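Local structure of chorismate mutase (Clostridium thermocellum, 1XHO) at residues 33-38 against 58-63. The protein probably catalyses the rearrangement of chorismate to prephenate, as expected of a trimeric chorismate mutase of the AroH type. Sequence-based numbering, arbitrary orientation.
Sequences WAIRGA and KEMAEK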
ATOM      1  N   TRP C  33      -7.594  12.399  -3.939  1.00 31.10           N
ATOM      2  CA  TRP C  33      -7.250  11.575  -5.110  1.00 28.97           C
ATOM      3  C   TRP C  33      -5.844  11.014  -4.920  1.00 27.27           C
ATOM      4  O   TRP C  33      -5.127  11.421  -4.010  1.00 27.31           O
ATOM      5  CB  TRP C  33      -7.353  12.382  -6.411  1.00 27.09           C
ATOM      6  CG  TRP C  33      -8.773  12.792  -6.715  1.00 27.25           C
ATOM      7  CD1 TRP C  33      -9.261  14.059  -6.780  1.00 26.27           C
ATOM      8  CD2 TRP C  33      -9.887  11.918  -6.961  1.00 26.75           C
ATOM      9  NE1 TRP C  33     -10.605  14.037  -7.054  1.00 26.16           N
ATOM     10  CE2 TRP C  33     -11.017  12.736  -7.167  1.00 27.02           C
ATOM     11  CE3 TRP C  33     -10.038  10.527  -7.018  1.00 25.63           C
ATOM     12  CZ2 TRP C  33     -12.282  12.210  -7.436  1.00 26.63           C
ATOM     13  CZ3 TRP C  33     -11.297  10.002  -7.294  1.00 26.98           C
ATOM     14  CH2 TRP C  33     -12.403  10.847  -7.497  1.00 26.32           C
ATOM     15  N   ALA C  34      -5.462  10.077  -5.782  1.00 26.63           N
ATOM     16  CA  ALA C  34      -4.145   9.449  -5.717  1.00 25.97           C
ATOM     17  C   ALA C  34      -3.338   9.758  -6.978  1.00 25.74           C
ATOM     18  O   ALA C  34      -3.893   9.834  -8.067  1.00 26.16           O
ATOM     19  CB  ALA C  34      -4.294   7.958  -5.536  1.00 26.56           C
ATOM     20  N   ILE C  35      -2.033   9.950  -6.816  1.00 25.96           N
ATOM     21  CA  ILE C  35      -1.131  10.209  -7.945  1.00 24.84           C
ATOM     22  C   ILE C  35      -0.090   9.097  -8.058  1.00 22.41           C
ATOM     23  O   ILE C  35       0.569   8.747  -7.081  1.00 20.99           O
ATOM     24  CB  ILE C  35      -0.387  11.562  -7.813  1.00 26.39           C
ATOM     25  CG1 ILE C  35      -1.274  12.628  -7.146  1.00 27.98           C
ATOM     26  CG2 ILE C  35       0.089  12.027  -9.192  1.00 28.62           C
ATOM     27  CD1 ILE C  35      -0.591  13.977  -6.937  1.00 26.92           C
ATOM     28  N   ARG C  36       0.046   8.552  -9.263  1.00 22.10           N
ATOM     29  CA  ARG C  36       1.060   7.563  -9.571  1.00 23.28           C
ATOM     30  C   ARG C  36       2.287   8.219 -10.228  1.00 23.66           C
ATOM     31  O   ARG C  36       2.156   9.143 -11.022  1.00 27.96           O
ATOM     32  CB  ARG C  36       0.467   6.446 -10.457  1.00 25.39           C
ATOM     33  CG  ARG C  36       0.115   5.150  -9.699  1.00 27.51           C
ATOM     34  CD  ARG C  36       1.386   4.454  -9.132  1.00 30.68           C
ATOM     35  NE  ARG C  36       2.435   4.331 -10.155  1.00 32.30           N
ATOM     36  CZ  ARG C  36       2.467   3.390 -11.101  1.00 33.62           C
ATOM     37  NH1 ARG C  36       1.525   2.444 -11.170  1.00 33.44           N
ATOM     38  NH2 ARG C  36       3.455   3.384 -11.986  1.00 35.23           N
ATOM     39  N   GLY C  37       3.475   7.764  -9.829  1.00 22.54           N
ATOM     40  CA  GLY C  37       4.724   8.060 -10.508  1.00 21.51           C
ATOM     41  C   GLY C  37       5.559   6.789 -10.731  1.00 21.71           C
ATOM     42  O   GLY C  37       5.444   5.804  -9.981  1.00 18.81           O
ATOM     43  N   ALA C  38       6.372   6.798 -11.786  1.00 20.58           N
ATOM     44  CA  ALA C  38       7.332   5.729 -12.033  1.00 24.07           C
ATOM     45  C   ALA C  38       8.560   6.300 -12.697  1.00 25.49           C
ATOM     46  O   ALA C  38       8.479   7.285 -13.435  1.00 27.86           O
ATOM     47  CB  ALA C  38       6.729   4.608 -12.881  1.00 24.29           C
ATOM     48  N   LYS C  58       9.552  15.566  -7.071  1.00 34.48           N
ATOM     49  CA  LYS C  58       9.553  17.003  -7.404  1.00 37.48           C
ATOM     50  C   LYS C  58       8.648  17.262  -8.611  1.00 37.53           C
ATOM     51  O   LYS C  58       7.736  18.076  -8.549  1.00 37.73           O
ATOM     52  CB  LYS C  58      10.999  17.479  -7.660  1.00 40.76           C
ATOM     53  CG  LYS C  58      11.181  18.948  -8.097  1.00 42.50           C
ATOM     54  CD  LYS C  58      10.364  19.949  -7.269  1.00 45.16           C
ATOM     55  CE  LYS C  58      10.718  21.393  -7.636  1.00 46.58           C
ATOM     56  NZ  LYS C  58      12.040  21.827  -7.084  1.00 49.08           N
ATOM     57  N   GLU C  59       8.885  16.510  -9.680  1.00 37.50           N
ATOM     58  CA  GLU C  59       8.010  16.461 -10.845  1.00 37.94           C
ATOM     59  C   GLU C  59       6.526  16.208 -10.487  1.00 37.11           C
ATOM     60  O   GLU C  59       5.634  16.896 -10.991  1.00 35.30           O
ATOM     61  CB  GLU C  59       8.522  15.373 -11.784  1.00 40.76           C
ATOM     62  CG  GLU C  59       7.786  15.227 -13.093  1.00 44.02           C
ATOM     63  CD  GLU C  59       8.121  16.306 -14.085  1.00 46.02           C
ATOM     64  OE1 GLU C  59       7.747  17.479 -13.848  1.00 48.11           O
ATOM     65  OE2 GLU C  59       8.746  15.965 -15.111  1.00 45.96           O
HETATM   66  N   MSE C  60       6.263  15.228  -9.621  1.00 35.72           N
HETATM   67  CA  MSE C  60       4.879  14.933  -9.202  1.00 35.00           C
HETATM   68  C   MSE C  60       4.229  16.107  -8.467  1.00 34.66           C
HETATM   69  O   MSE C  60       3.055  16.413  -8.692  1.00 34.83           O
HETATM   70  CB  MSE C  60       4.826  13.690  -8.317  1.00 33.20           C
HETATM   71  CG  MSE C  60       5.087  12.408  -9.067  1.00 33.37           C
HETATM   72 SE   MSE C  60       5.190  10.884  -7.859  1.00 30.84          SE
HETATM   73  CE  MSE C  60       3.327  10.661  -7.572  1.00 27.56           C
ATOM     74  N   ALA C  61       4.999  16.748  -7.590  1.00 36.66           N
ATOM     75  CA  ALA C  61       4.540  17.925  -6.842  1.00 37.22           C
ATOM     76  C   ALA C  61       4.349  19.157  -7.750  1.00 38.34           C
ATOM     77  O   ALA C  61       3.365  19.885  -7.605  1.00 38.58           O
ATOM     78  CB  ALA C  61       5.510  18.241  -5.711  1.00 35.49           C
ATOM     79  N   GLU C  62       5.278  19.376  -8.684  1.00 40.01           N
ATOM     80  CA  GLU C  62       5.202  20.533  -9.600  1.00 43.17           C
ATOM     81  C   GLU C  62       3.971  20.477 -10.496  1.00 42.28           C
ATOM     82  O   GLU C  62       3.121  21.379 -10.451  1.00 41.12           O
ATOM     83  CB  GLU C  62       6.448  20.622 -10.479  1.00 45.72           C
ATOM     84  CG  GLU C  62       7.686  21.050  -9.749  1.00 48.51           C
ATOM     85  CD  GLU C  62       8.937  20.842 -10.576  1.00 51.21           C
ATOM     86  OE1 GLU C  62       9.247  19.677 -10.919  1.00 52.88           O
ATOM     87  OE2 GLU C  62       9.612  21.849 -10.882  1.00 52.98           O
ATOM     88  N   LYS C  63       3.874  19.405 -11.291  1.00 40.70           N
ATOM     89  CA  LYS C  63       2.758  19.218 -12.235  1.00 37.78           C
ATOM     90  C   LYS C  63       1.373  19.194 -11.564  1.00 36.33           C
ATOM     91  O   LYS C  63       0.360  19.467 -12.220  1.00 36.21           O
ATOM     92  CB  LYS C  63       2.961  17.946 -13.072  1.00 38.95           C
ATOM     93  CG  LYS C  63       4.244  17.971 -13.931  1.00 40.10           C
ATOM     94  CD  LYS C  63       4.083  17.221 -15.254  1.00 39.45           C
TER
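M60 reaches from the helix onto the strand and makes every direct contact between 33-38 and 58-63, meeting I35, the peptide after R36, and G37. It is a selenomethionine, with SE in place of sulfur. Its chain leaves the helix extended, then bends at the last torsion (chi3 78°), which turns the methyl CE along the strand toward I35.

The apolar part is small. CE of M60 lies 3.8 Å from CB of I35 and 3.9 Å from its CG2, the two side chains running alongside each other but pointing opposite ways. CG2 is the I35 branch anti to the backbone N; CG1 and CD1 lie farther from the methyl, and the I35 side chain also touches N64 and L66.

The rest of the touching is side chain against backbone. M60 CE sits 3.4 Å from I35 O and 3.7 Å from G37 N. G37 has no side chain, and SE comes to rest 3.9 Å from its CA. Across the strand, R36 turns from the helix; its NE makes a weak hydrogen bond to G37 O and its NH1 a hydrogen bond to L101 O of the second subunit.

Strand and helix axes pass 9.5 Å apart, 141° between their directions. Helix 46-63 makes the beta-alpha-beta crossover from strand 32-40 to parallel strand 71-78 on one face of the mixed sheet. Strand 32-40 lies between 116-124 and 135-136, and M60 also touches V119 and M121 of the former and V135 of the latter, so the helix's C-terminal part packs over three adjacent strands, while R36 faces the subunit interface.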